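PDB 3HDQ: UDP-galactopyranose mutase from Deinococcus radiodurans, which probably interconverts UDP-galactopyranose and UDP-galactofuranose by means of a bound FAD cofactor. Local coordinates for residues A[49-55]-A[232-236]; A[79-83]-A[278-282]; A[86-92]-A[210-216]. All blocks are in the same frame, centred on the assembly; numbering follows the deposited sequence. Where two conformers were deposited one is given.

Contact 1: A[49-55]-A[232-236]; sequences ASSGQRV and SPNIK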
loop_
_atom_site.group_PDB
_atom_site.type_symbol
_atom_site.label_atom_id
_atom_site.label_comp_id
_atom_site.label_asym_id
_atom_site.label_seq_id
_atom_site.Cartn_x
_atom_site.Cartn_y
_atom_site.Cartn_z
ATOM N N ALA A 49 -8.999 -19.630 5.341
ATOM C CA ALA A 49 -8.173 -19.908 4.161
ATOM C C ALA A 49 -7.224 -21.081 4.390
ATOM O O ALA A 49 -7.018 -21.915 3.495
ATOM C CB ALA A 49 -7.382 -18.677 3.767
ATOM N N SER A 50 -6.643 -21.128 5.587
ATOM C CA SER A 50 -5.659 -22.146 5.917
ATOM C C SER A 50 -6.323 -23.516 6.045
ATOM O O SER A 50 -5.657 -24.544 5.959
ATOM C CB SER A 50 -4.960 -21.799 7.226
ATOM O OG SER A 50 -5.814 -22.098 8.325
ATOM N N SER A 51 -7.634 -23.527 6.264
ATOM C CA SER A 51 -8.361 -24.787 6.364
ATOM C C SER A 51 -8.934 -25.201 5.012
ATOM O O SER A 51 -9.636 -26.205 4.918
ATOM C CB SER A 51 -9.475 -24.695 7.406
ATOM O OG SER A 51 -10.461 -23.765 6.988
ATOM N N GLY A 52 -8.637 -24.426 3.971
ATOM C CA GLY A 52 -8.978 -24.805 2.611
ATOM C C GLY A 52 -10.281 -24.214 2.097
ATOM O O GLY A 52 -10.811 -24.648 1.076
ATOM N N GLN A 53 -10.797 -23.216 2.801
ATOM C CA GLN A 53 -12.011 -22.536 2.377
ATOM C C GLN A 53 -11.682 -21.394 1.449
ATOM O O GLN A 53 -10.733 -20.654 1.686
ATOM C CB GLN A 53 -12.752 -21.984 3.578
ATOM C CG GLN A 53 -13.093 -23.031 4.606
ATOM C CD GLN A 53 -14.088 -24.026 4.073
ATOM O OE1 GLN A 53 -15.148 -23.651 3.564
ATOM N NE2 GLN A 53 -13.751 -25.304 4.163
ATOM N N ARG A 54 -12.473 -21.241 0.399
ATOM C CA ARG A 54 -12.317 -20.114 -0.507
ATOM C C ARG A 54 -12.936 -18.855 0.076
ATOM O O ARG A 54 -14.103 -18.842 0.471
ATOM C CB ARG A 54 -12.946 -20.428 -1.861
ATOM C CG ARG A 54 -12.089 -21.339 -2.713
ATOM C CD ARG A 54 -12.925 -22.052 -3.747
ATOM N NE ARG A 54 -13.258 -21.200 -4.880
ATOM C CZ ARG A 54 -14.265 -21.440 -5.709
ATOM N NH1 ARG A 54 -15.041 -22.501 -5.519
ATOM N NH2 ARG A 54 -14.501 -20.619 -6.721
ATOM N N VAL A 55 -12.153 -17.789 0.115
ATOM C CA VAL A 55 -12.597 -16.571 0.759
ATOM C C VAL A 55 -12.602 -15.375 -0.193
ATOM O O VAL A 55 -11.651 -15.152 -0.928
ATOM C CB VAL A 55 -11.721 -16.274 1.997
ATOM C CG1 VAL A 55 -12.164 -14.991 2.678
ATOM C CG2 VAL A 55 -11.786 -17.455 2.965
ATOM N N SER A 232 -2.611 -15.785 1.468
ATOM C CA SER A 232 -2.991 -17.116 0.990
ATOM C C SER A 232 -3.641 -17.079 -0.395
ATOM O O SER A 232 -4.403 -16.164 -0.709
ATOM C CB SER A 232 -3.944 -17.801 1.972
ATOM O OG SER A 232 -4.603 -18.901 1.352
ATOM N N PRO A 233 -3.341 -18.084 -1.223
ATOM C CA PRO A 233 -3.996 -18.288 -2.526
ATOM C C PRO A 233 -5.525 -18.397 -2.428
ATOM O O PRO A 233 -6.204 -18.035 -3.380
ATOM C CB PRO A 233 -3.403 -19.611 -3.015
ATOM C CG PRO A 233 -2.095 -19.722 -2.316
ATOM C CD PRO A 233 -2.269 -19.058 -0.976
ATOM N N ASN A 234 -6.044 -18.870 -1.299
ATOM C CA ASN A 234 -7.492 -18.986 -1.081
ATOM C C ASN A 234 -8.179 -17.677 -0.710
ATOM O O ASN A 234 -9.378 -17.654 -0.437
ATOM C CB ASN A 234 -7.781 -20.007 0.023
ATOM C CG ASN A 234 -7.490 -21.432 -0.411
ATOM O OD1 ASN A 234 -7.431 -21.724 -1.604
ATOM N ND2 ASN A 234 -7.308 -22.324 0.555
ATOM N N ILE A 235 -7.432 -16.584 -0.666
ATOM C CA ILE A 235 -8.029 -15.314 -0.267
ATOM C C ILE A 235 -8.057 -14.317 -1.430
ATOM O O ILE A 235 -7.016 -13.933 -1.955
ATOM C CB ILE A 235 -7.294 -14.715 0.953
ATOM C CG1 ILE A 235 -7.375 -15.681 2.134
ATOM C CG2 ILE A 235 -7.901 -13.385 1.351
ATOM C CD1 ILE A 235 -6.803 -15.115 3.432
ATOM N N LYS A 236 -9.260 -13.930 -1.845
ATOM C CA LYS A 236 -9.441 -12.905 -2.867
ATOM C C LYS A 236 -9.800 -11.608 -2.165
ATOM O O LYS A 236 -10.679 -11.589 -1.299
ATOM C CB LYS A 236 -10.555 -13.294 -3.847
ATOM C CG LYS A 236 -10.387 -14.670 -4.481
ATOM C CD LYS A 236 -9.007 -14.820 -5.083
ATOM C CE LYS A 236 -8.530 -16.250 -4.969
ATOM N NZ LYS A 236 -7.078 -16.394 -5.266
#

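Contact 2: A[79-83]-A[278-282]; sequences IHPYG and EFRHE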
loop_
_atom_site.group_PDB
_atom_site.type_symbol
_atom_site.label_atom_id
_atom_site.label_comp_id
_atom_site.label_asym_id
_atom_site.label_seq_id
_atom_site.Cartn_x
_atom_site.Cartn_y
_atom_site.Cartn_z
ATOM N N ILE A 79 2.652 6.720 9.338
ATOM C CA ILE A 79 1.568 7.235 10.185
ATOM C C ILE A 79 0.371 6.295 10.256
ATOM O O ILE A 79 0.267 5.325 9.492
ATOM C CB ILE A 79 1.011 8.554 9.648
ATOM C CG1 ILE A 79 0.338 8.292 8.291
ATOM C CG2 ILE A 79 2.105 9.602 9.574
ATOM C CD1 ILE A 79 -0.477 9.417 7.755
ATOM N N HIS A 80 -0.540 6.595 11.173
ATOM C CA HIS A 80 -1.833 5.905 11.232
ATOM C C HIS A 80 -2.936 6.880 10.843
ATOM O O HIS A 80 -3.297 7.765 11.625
ATOM C CB HIS A 80 -2.104 5.358 12.635
ATOM C CG HIS A 80 -0.976 4.552 13.201
ATOM N ND1 HIS A 80 -0.978 4.074 14.494
ATOM C CD2 HIS A 80 0.197 4.150 12.652
ATOM C CE1 HIS A 80 0.140 3.405 14.717
ATOM N NE2 HIS A 80 0.871 3.436 13.614
ATOM N N PRO A 81 -3.474 6.735 9.631
ATOM C CA PRO A 81 -4.492 7.692 9.175
ATOM C C PRO A 81 -5.689 7.819 10.125
ATOM O O PRO A 81 -6.286 8.895 10.157
ATOM C CB PRO A 81 -4.940 7.130 7.816
ATOM C CG PRO A 81 -3.769 6.289 7.355
ATOM C CD PRO A 81 -3.164 5.712 8.618
ATOM N N TYR A 82 -6.025 6.773 10.880
ATOM C CA TYR A 82 -7.222 6.815 11.739
ATOM C C TYR A 82 -6.924 6.909 13.232
ATOM O O TYR A 82 -7.663 6.356 14.061
ATOM C CB TYR A 82 -8.132 5.606 11.487
ATOM C CG TYR A 82 -8.425 5.378 10.029
ATOM C CD1 TYR A 82 -7.705 4.440 9.293
ATOM C CD2 TYR A 82 -9.418 6.101 9.378
ATOM C CE1 TYR A 82 -7.954 4.236 7.947
ATOM C CE2 TYR A 82 -9.687 5.897 8.023
ATOM C CZ TYR A 82 -8.942 4.967 7.313
ATOM O OH TYR A 82 -9.193 4.758 5.973
ATOM N N GLY A 83 -5.844 7.606 13.579
ATOM C CA GLY A 83 -5.488 7.786 14.973
ATOM C C GLY A 83 -4.490 6.752 15.452
ATOM O O GLY A 83 -4.343 5.695 14.848
ATOM N N GLU A 278 -12.756 13.217 13.548
ATOM C CA GLU A 278 -12.091 13.872 12.437
ATOM C C GLU A 278 -10.616 14.019 12.779
ATOM O O GLU A 278 -10.269 14.464 13.867
ATOM C CB GLU A 278 -12.711 15.230 12.143
ATOM C CG GLU A 278 -11.952 16.013 11.084
ATOM C CD GLU A 278 -12.345 17.474 11.044
ATOM O OE1 GLU A 278 -13.423 17.816 11.574
ATOM O OE2 GLU A 278 -11.576 18.281 10.487
ATOM N N PHE A 279 -9.753 13.631 11.850
ATOM C CA PHE A 279 -8.321 13.634 12.096
ATOM C C PHE A 279 -7.651 14.747 11.325
ATOM O O PHE A 279 -7.855 14.878 10.125
ATOM C CB PHE A 279 -7.702 12.297 11.671
ATOM C CG PHE A 279 -8.378 11.095 12.266
ATOM C CD1 PHE A 279 -9.348 10.407 11.554
ATOM C CD2 PHE A 279 -8.049 10.659 13.536
ATOM C CE1 PHE A 279 -9.972 9.295 12.091
ATOM C CE2 PHE A 279 -8.668 9.548 14.091
ATOM C CZ PHE A 279 -9.632 8.861 13.368
ATOM N N ARG A 280 -6.856 15.558 12.014
ATOM C CA ARG A 280 -6.060 16.549 11.323
ATOM C C ARG A 280 -4.575 16.226 11.444
ATOM O O ARG A 280 -3.974 16.292 12.521
ATOM C CB ARG A 280 -6.405 17.968 11.784
ATOM C CG ARG A 280 -7.697 18.458 11.156
ATOM C CD ARG A 280 -8.169 19.772 11.731
ATOM N NE ARG A 280 -9.626 19.854 11.688
ATOM C CZ ARG A 280 -10.333 20.895 12.108
ATOM N NH1 ARG A 280 -9.719 21.965 12.599
ATOM N NH2 ARG A 280 -11.656 20.867 12.031
ATOM N N HIS A 281 -3.996 15.846 10.310
ATOM C CA HIS A 281 -2.592 15.456 10.219
ATOM C C HIS A 281 -1.683 16.640 9.903
ATOM O O HIS A 281 -2.024 17.494 9.085
ATOM C CB HIS A 281 -2.426 14.372 9.147
ATOM C CG HIS A 281 -3.070 13.069 9.510
ATOM N ND1 HIS A 281 -2.410 12.082 10.213
ATOM C CD2 HIS A 281 -4.320 12.596 9.276
ATOM C CE1 HIS A 281 -3.227 11.055 10.394
ATOM N NE2 HIS A 281 -4.392 11.343 9.833
ATOM N N GLU A 282 -0.525 16.690 10.549
ATOM C CA GLU A 282 0.448 17.752 10.290
ATOM C C GLU A 282 1.859 17.189 10.258
ATOM O O GLU A 282 2.172 16.227 10.955
ATOM C CB GLU A 282 0.364 18.860 11.352
ATOM C CG GLU A 282 -0.932 19.680 11.316
ATOM C CD GLU A 282 -1.039 20.689 12.465
ATOM O OE1 GLU A 282 0.020 21.069 13.022
ATOM O OE2 GLU A 282 -2.181 21.098 12.806
#

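Contact 3: A[86-92]-A[210-216]; sequences IFHTNSK and FADTYQA. With FAD (flavin-adenine dinucleotide), chain L.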
loop_
_atom_site.group_PDB
_atom_site.type_symbol
_atom_site.label_atom_id
_atom_site.label_comp_id
_atom_site.label_asym_id
_atom_site.label_seq_id
_atom_site.Cartn_x
_atom_site.Cartn_y
_atom_site.Cartn_z
ATOM N N ILE A 86 -1.816 1.528 19.286
ATOM C CA ILE A 86 -0.741 0.917 20.050
ATOM C C ILE A 86 -1.132 -0.523 20.421
ATOM O O ILE A 86 -2.122 -0.745 21.127
ATOM C CB ILE A 86 -0.400 1.737 21.337
ATOM C CG1 ILE A 86 0.107 3.146 21.004
ATOM C CG2 ILE A 86 0.664 1.030 22.153
ATOM C CD1 ILE A 86 -0.960 4.130 20.612
ATOM N N PHE A 87 -0.372 -1.507 19.945
ATOM C CA PHE A 87 -0.744 -2.885 20.228
ATOM C C PHE A 87 -0.341 -3.329 21.631
ATOM O O PHE A 87 0.791 -3.113 22.063
ATOM C CB PHE A 87 -0.200 -3.886 19.201
ATOM C CG PHE A 87 -0.664 -5.292 19.466
ATOM C CD1 PHE A 87 -1.921 -5.707 19.051
ATOM C CD2 PHE A 87 0.125 -6.180 20.187
ATOM C CE1 PHE A 87 -2.372 -6.996 19.330
ATOM C CE2 PHE A 87 -0.314 -7.465 20.461
ATOM C CZ PHE A 87 -1.568 -7.875 20.033
ATOM N N HIS A 88 -1.279 -3.944 22.344
ATOM C CA HIS A 88 -0.998 -4.432 23.688
ATOM C C HIS A 88 -1.892 -5.605 24.026
ATOM O O HIS A 88 -3.069 -5.607 23.698
ATOM C CB HIS A 88 -1.171 -3.322 24.731
ATOM C CG HIS A 88 -2.554 -2.755 24.785
ATOM N ND1 HIS A 88 -3.506 -3.202 25.678
ATOM C CD2 HIS A 88 -3.152 -1.786 24.052
ATOM C CE1 HIS A 88 -4.628 -2.531 25.493
ATOM N NE2 HIS A 88 -4.442 -1.668 24.510
ATOM N N THR A 89 -1.347 -6.609 24.690
ATOM C CA THR A 89 -2.203 -7.693 25.133
ATOM C C THR A 89 -1.660 -8.415 26.359
ATOM O O THR A 89 -0.460 -8.346 26.659
ATOM C CB THR A 89 -2.457 -8.715 24.005
ATOM O OG1 THR A 89 -3.483 -9.634 24.407
ATOM C CG2 THR A 89 -1.181 -9.473 23.674
ATOM N N ASN A 90 -2.569 -9.086 27.068
ATOM C CA ASN A 90 -2.204 -10.028 28.116
ATOM C C ASN A 90 -2.320 -11.464 27.632
ATOM O O ASN A 90 -1.932 -12.391 28.344
ATOM C CB ASN A 90 -3.082 -9.834 29.351
ATOM C CG ASN A 90 -2.666 -8.629 30.174
ATOM O OD1 ASN A 90 -1.489 -8.480 30.522
ATOM N ND2 ASN A 90 -3.629 -7.752 30.476
ATOM N N SER A 91 -2.864 -11.653 26.427
ATOM C CA SER A 91 -3.053 -13.004 25.903
ATOM C C SER A 91 -1.842 -13.458 25.110
ATOM O O SER A 91 -1.516 -12.896 24.065
ATOM C CB SER A 91 -4.305 -13.080 25.045
ATOM O OG SER A 91 -5.331 -12.304 25.644
ATOM N N LYS A 92 -1.189 -14.495 25.611
ATOM C CA LYS A 92 0.011 -15.017 24.985
ATOM C C LYS A 92 -0.319 -15.600 23.608
ATOM O O LYS A 92 0.463 -15.452 22.660
ATOM C CB LYS A 92 0.668 -16.037 25.917
ATOM C CG LYS A 92 1.864 -16.783 25.375
ATOM C CD LYS A 92 2.421 -17.683 26.473
ATOM C CE LYS A 92 3.648 -18.441 26.025
ATOM N NZ LYS A 92 3.323 -19.322 24.866
ATOM N N PHE A 210 -0.535 1.283 29.639
ATOM C CA PHE A 210 -0.966 -0.101 29.803
ATOM C C PHE A 210 0.024 -0.853 30.656
ATOM O O PHE A 210 1.232 -0.607 30.577
ATOM C CB PHE A 210 -1.052 -0.825 28.451
ATOM C CG PHE A 210 -1.758 -0.042 27.389
ATOM C CD1 PHE A 210 -1.052 0.502 26.326
ATOM C CD2 PHE A 210 -3.121 0.164 27.458
ATOM C CE1 PHE A 210 -1.697 1.239 25.344
ATOM C CE2 PHE A 210 -3.777 0.903 26.475
ATOM C CZ PHE A 210 -3.062 1.438 25.413
ATOM N N ALA A 211 -0.477 -1.808 31.432
ATOM C CA ALA A 211 0.386 -2.668 32.240
ATOM C C ALA A 211 0.417 -4.088 31.704
ATOM O O ALA A 211 0.915 -4.990 32.372
ATOM C CB ALA A 211 -0.073 -2.670 33.700
ATOM N N ASP A 212 -0.108 -4.284 30.501
ATOM C CA ASP A 212 -0.170 -5.613 29.896
ATOM C C ASP A 212 1.219 -6.250 29.768
ATOM O O ASP A 212 2.230 -5.546 29.668
ATOM C CB ASP A 212 -0.785 -5.552 28.490
ATOM C CG ASP A 212 -2.120 -4.809 28.432
ATOM O OD1 ASP A 212 -2.837 -4.976 27.418
ATOM O OD2 ASP A 212 -2.461 -4.056 29.363
ATOM N N THR A 213 1.242 -7.582 29.726
ATOM C CA THR A 213 2.460 -8.376 29.552
ATOM C C THR A 213 3.188 -8.183 28.201
ATOM O O THR A 213 4.419 -8.069 28.160
ATOM C CB THR A 213 2.136 -9.880 29.723
ATOM O OG1 THR A 213 1.410 -10.067 30.944
ATOM C CG2 THR A 213 3.412 -10.730 29.757
ATOM N N TYR A 214 2.432 -8.169 27.106
ATOM C CA TYR A 214 3.004 -8.022 25.760
ATOM C C TYR A 214 2.683 -6.656 25.187
ATOM O O TYR A 214 1.538 -6.381 24.832
ATOM C CB TYR A 214 2.493 -9.122 24.822
ATOM C CG TYR A 214 2.694 -10.497 25.420
ATOM C CD1 TYR A 214 1.649 -11.158 26.060
ATOM C CD2 TYR A 214 3.943 -11.113 25.392
ATOM C CE1 TYR A 214 1.829 -12.409 26.632
ATOM C CE2 TYR A 214 4.139 -12.357 25.960
ATOM C CZ TYR A 214 3.076 -13.006 26.579
ATOM O OH TYR A 214 3.266 -14.246 27.151
ATOM N N GLN A 215 3.699 -5.799 25.112
ATOM C CA GLN A 215 3.555 -4.475 24.515
ATOM C C GLN A 215 4.615 -4.274 23.439
ATOM O O GLN A 215 5.819 -4.226 23.734
ATOM C CB GLN A 215 3.636 -3.384 25.586
ATOM C CG GLN A 215 2.594 -3.525 26.698
ATOM C CD GLN A 215 2.576 -2.338 27.665
ATOM O OE1 GLN A 215 2.652 -1.177 27.252
ATOM N NE2 GLN A 215 2.460 -2.631 28.961
ATOM N N ALA A 216 4.167 -4.156 22.193
ATOM C CA ALA A 216 5.081 -4.079 21.058
ATOM C C ALA A 216 4.356 -3.712 19.763
ATOM O O ALA A 216 3.190 -4.033 19.578
ATOM C CB ALA A 216 5.843 -5.399 20.900
HETATM P PA FAD L . -12.649 -2.166 11.770
HETATM O O1A FAD L . -11.289 -1.782 11.760
HETATM O O2A FAD L . -13.451 -1.029 11.962
HETATM O O5B FAD L . -12.932 -2.798 10.386
HETATM C C5B FAD L . -14.186 -3.078 9.890
HETATM C C4B FAD L . -14.131 -2.861 8.413
HETATM O O4B FAD L . -15.360 -3.140 7.847
HETATM C C3B FAD L . -13.864 -1.402 8.134
HETATM O O3B FAD L . -12.656 -1.190 7.484
HETATM C C2B FAD L . -14.999 -0.979 7.263
HETATM O O2B FAD L . -14.524 -0.201 6.233
HETATM C C1B FAD L . -15.566 -2.284 6.788
HETATM N N9A FAD L . -16.965 -2.149 6.396
HETATM C C8A FAD L . -17.995 -1.681 7.110
HETATM N N7A FAD L . -19.088 -1.714 6.391
HETATM C C5A FAD L . -18.786 -2.202 5.198
HETATM C C6A FAD L . -19.518 -2.454 4.059
HETATM N N6A FAD L . -20.804 -2.364 4.069
HETATM N N1A FAD L . -18.922 -2.966 2.963
HETATM C C2A FAD L . -17.597 -3.216 2.974
HETATM N N3A FAD L . -16.880 -2.969 4.090
HETATM C C4A FAD L . -17.451 -2.462 5.180
HETATM N N1 FAD L . -6.893 -0.589 19.792
HETATM C C2 FAD L . -5.818 -0.966 20.491
HETATM O O2 FAD L . -5.664 -2.099 20.833
HETATM N N3 FAD L . -4.904 -0.038 20.795
HETATM C C4 FAD L . -5.067 1.247 20.398
HETATM O O4 FAD L . -4.265 2.078 20.660
HETATM C C4X FAD L . -6.166 1.604 19.708
HETATM N N5 FAD L . -6.324 2.890 19.335
HETATM C C5X FAD L . -7.422 3.247 18.640
HETATM C C6 FAD L . -7.568 4.557 18.252
HETATM C C7 FAD L . -8.676 4.931 17.545
HETATM C C7M FAD L . -8.851 6.333 17.128
HETATM C C8 FAD L . -9.623 4.007 17.213
HETATM C C8M FAD L . -10.810 4.468 16.453
HETATM C C9 FAD L . -9.470 2.690 17.596
HETATM C C9A FAD L . -8.371 2.300 18.319
HETATM N N10 FAD L . -8.196 1.001 18.700
HETATM C C10 FAD L . -7.091 0.673 19.400
HETATM C "C1'" FAD L . -9.245 -0.026 18.480
HETATM C "C2'" FAD L . -9.119 -0.742 17.155
HETATM O "O2'" FAD L . -9.280 0.224 16.180
HETATM C "C3'" FAD L . -10.186 -1.812 16.944
HETATM O "O3'" FAD L . -10.127 -2.857 17.809
HETATM C "C4'" FAD L . -9.927 -2.564 15.691
HETATM O "O4'" FAD L . -9.273 -1.655 14.861
HETATM C "C5'" FAD L . -11.245 -3.038 15.155
HETATM O "O5'" FAD L . -11.179 -4.091 14.267
HETATM P P FAD L . -12.451 -4.469 13.465
HETATM O O1P FAD L . -12.106 -5.390 12.455
HETATM O O2P FAD L . -13.344 -5.080 14.374
HETATM O O3P FAD L . -13.078 -3.157 12.898
#

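Contact 1: A[49-55]-A[232-236]
The carboxamide of Asn234 reaches across to the end of a helix. Asn234 ND2 donates to Ala49 O at 3.0 Å. The same Ala49 O accepts Gly52 N at 3.0 Å, within a Schellman motif that ends helix 39-50. Gly52 takes the positive phi of 96° that this motif needs, and its CA lies 3.6 Å from Asn234 ND2. Beyond this turn the chain enters strand 55-58. The unit 30-35, 39-50 and 55-58 is the beta-alpha-beta crossover of a Rossmann-type FAD-binding fold. Segment 232-236 adds the next parallel strand, 235-239, beside 55-58. Val55 N donates to Asn234 O at 2.8 Å, and Lys236 N donates to Val55 O at 2.8 Å. These two bonds flank Ile235 in the parallel pairing with Val55. The type I turn Ser232 to Ile235 leads into the strand. Within it, Ser232 OG accepts Asn234 N at 3.0 Å, an ST turn. Apolar side chains also meet: Ala49 CB lies 3.4 Å from Ile235 CG1. Lys236 NZ bonds to Pro233 O at 2.6 Å and forms a salt bridge with Glu245 of the second subunit. Asn234 thus binds 49-55 twice, by its side chain at the helix end and by its carbonyl at the first residue of strand 55-58, so helix exit and strand start are tied to the same residue by directional polar bonds.

Contact 2: A[79-83]-A[278-282]
A type I beta turn, His80 to Gly83, packs beside strand 274-284, an outermost strand of the six-stranded mixed sheet. The turn is closed by Gly83 N bonding to His80 O at 3.2 Å. One hydrogen bond joins the segments: His281 NE2 donates to Pro81 O at 3.1 Å. His80 O is also close to that ring, at its edge, 3.5 Å from His281 CE1. The ring contacts centre on Phe279. Tyr82 CA makes a CH-pi contact over its face, 3.8 Å from the centroid. Pro81 O lies over the same ring, 3.7 Å from Phe279 CD1. Apolar contact is small and includes Tyr82 CB with Phe279 CZ at 4.0 Å. The Tyr82 side chain otherwise belongs to the FAD pocket, where it touches the cofactor, makes a cation-pi contact with Arg61 and bonds to His63 through OH. Gly83 has no side chain; a CB there would crowd Phe279 CE2, which lies 3.5 Å from Gly83 N.

Contact 3: A[86-92]-A[210-216]
His88 ND1 donates to Asp212 OD1 at 2.6 Å, a short His-carboxylate hydrogen bond. The other ring nitrogen, His88 NE2, sits over the face of Phe210, 3.3 Å from Phe210 CE2, and 3.9 Å from FAD O2. The His88 and Phe210 rings stack face to face, with centroids 3.6 Å apart and planes at 14°. The backbone of Ile86 serves the flavin. Ile86 N donates to FAD O4, and Ile86 O accepts from FAD N3, both at 2.9 Å. Ile86 and Phe210 also touch the bound UDP-galactose. Strands 88-89 and 214-218 run antiparallel in a three-stranded sheet, with 214-218 in the middle and 104-106 on its other side. Thr89 and Tyr214 form a hydrogen-bonded pair: Thr89 N to Tyr214 O and Tyr214 N to Thr89 O, each 2.9 Å. His88 and Gln215 form the adjacent non-hydrogen-bonded pair. Where the strands part, Asn90 OD1 accepts Thr213 N at 3.0 Å. Thr89 OG1 accepts Ser91 N at 2.9 Å in an ST turn, and is hydrogen-bonded to Asp374. Gln215 NE2 satisfies two carbonyls of the preceding loop, Phe210 O at 2.9 Å and Asp212 O at 3.0 Å. The Lys92 amine forms a salt bridge with Glu96, while Lys92 CB lies 3.4 Å from Tyr214 OH.

Overall arrangement
From the N terminus, the chain passes first through 49-55, 79-83 and 86-92, the opening halves of contacts 1, 2 and 3. It then runs through helices and short strands to 210-216, which closes contact 3. Segment 232-236 closes contact 1, and 278-282 closes contact 2. Contact 3 therefore lies within the loops of both others, while contacts 1 and 2 cross. Contact 1 extends the parallel Rossmann-type sheet. Contact 2 brings the loop after strand 78-79 to the mixed sheet. Contact 3 joins two strands of the small antiparallel sheet beside the flavin. Contact 1 is set apart from the other two, its centre about 33 Å from that of contact 2 and about 29 Å from that of contact 3.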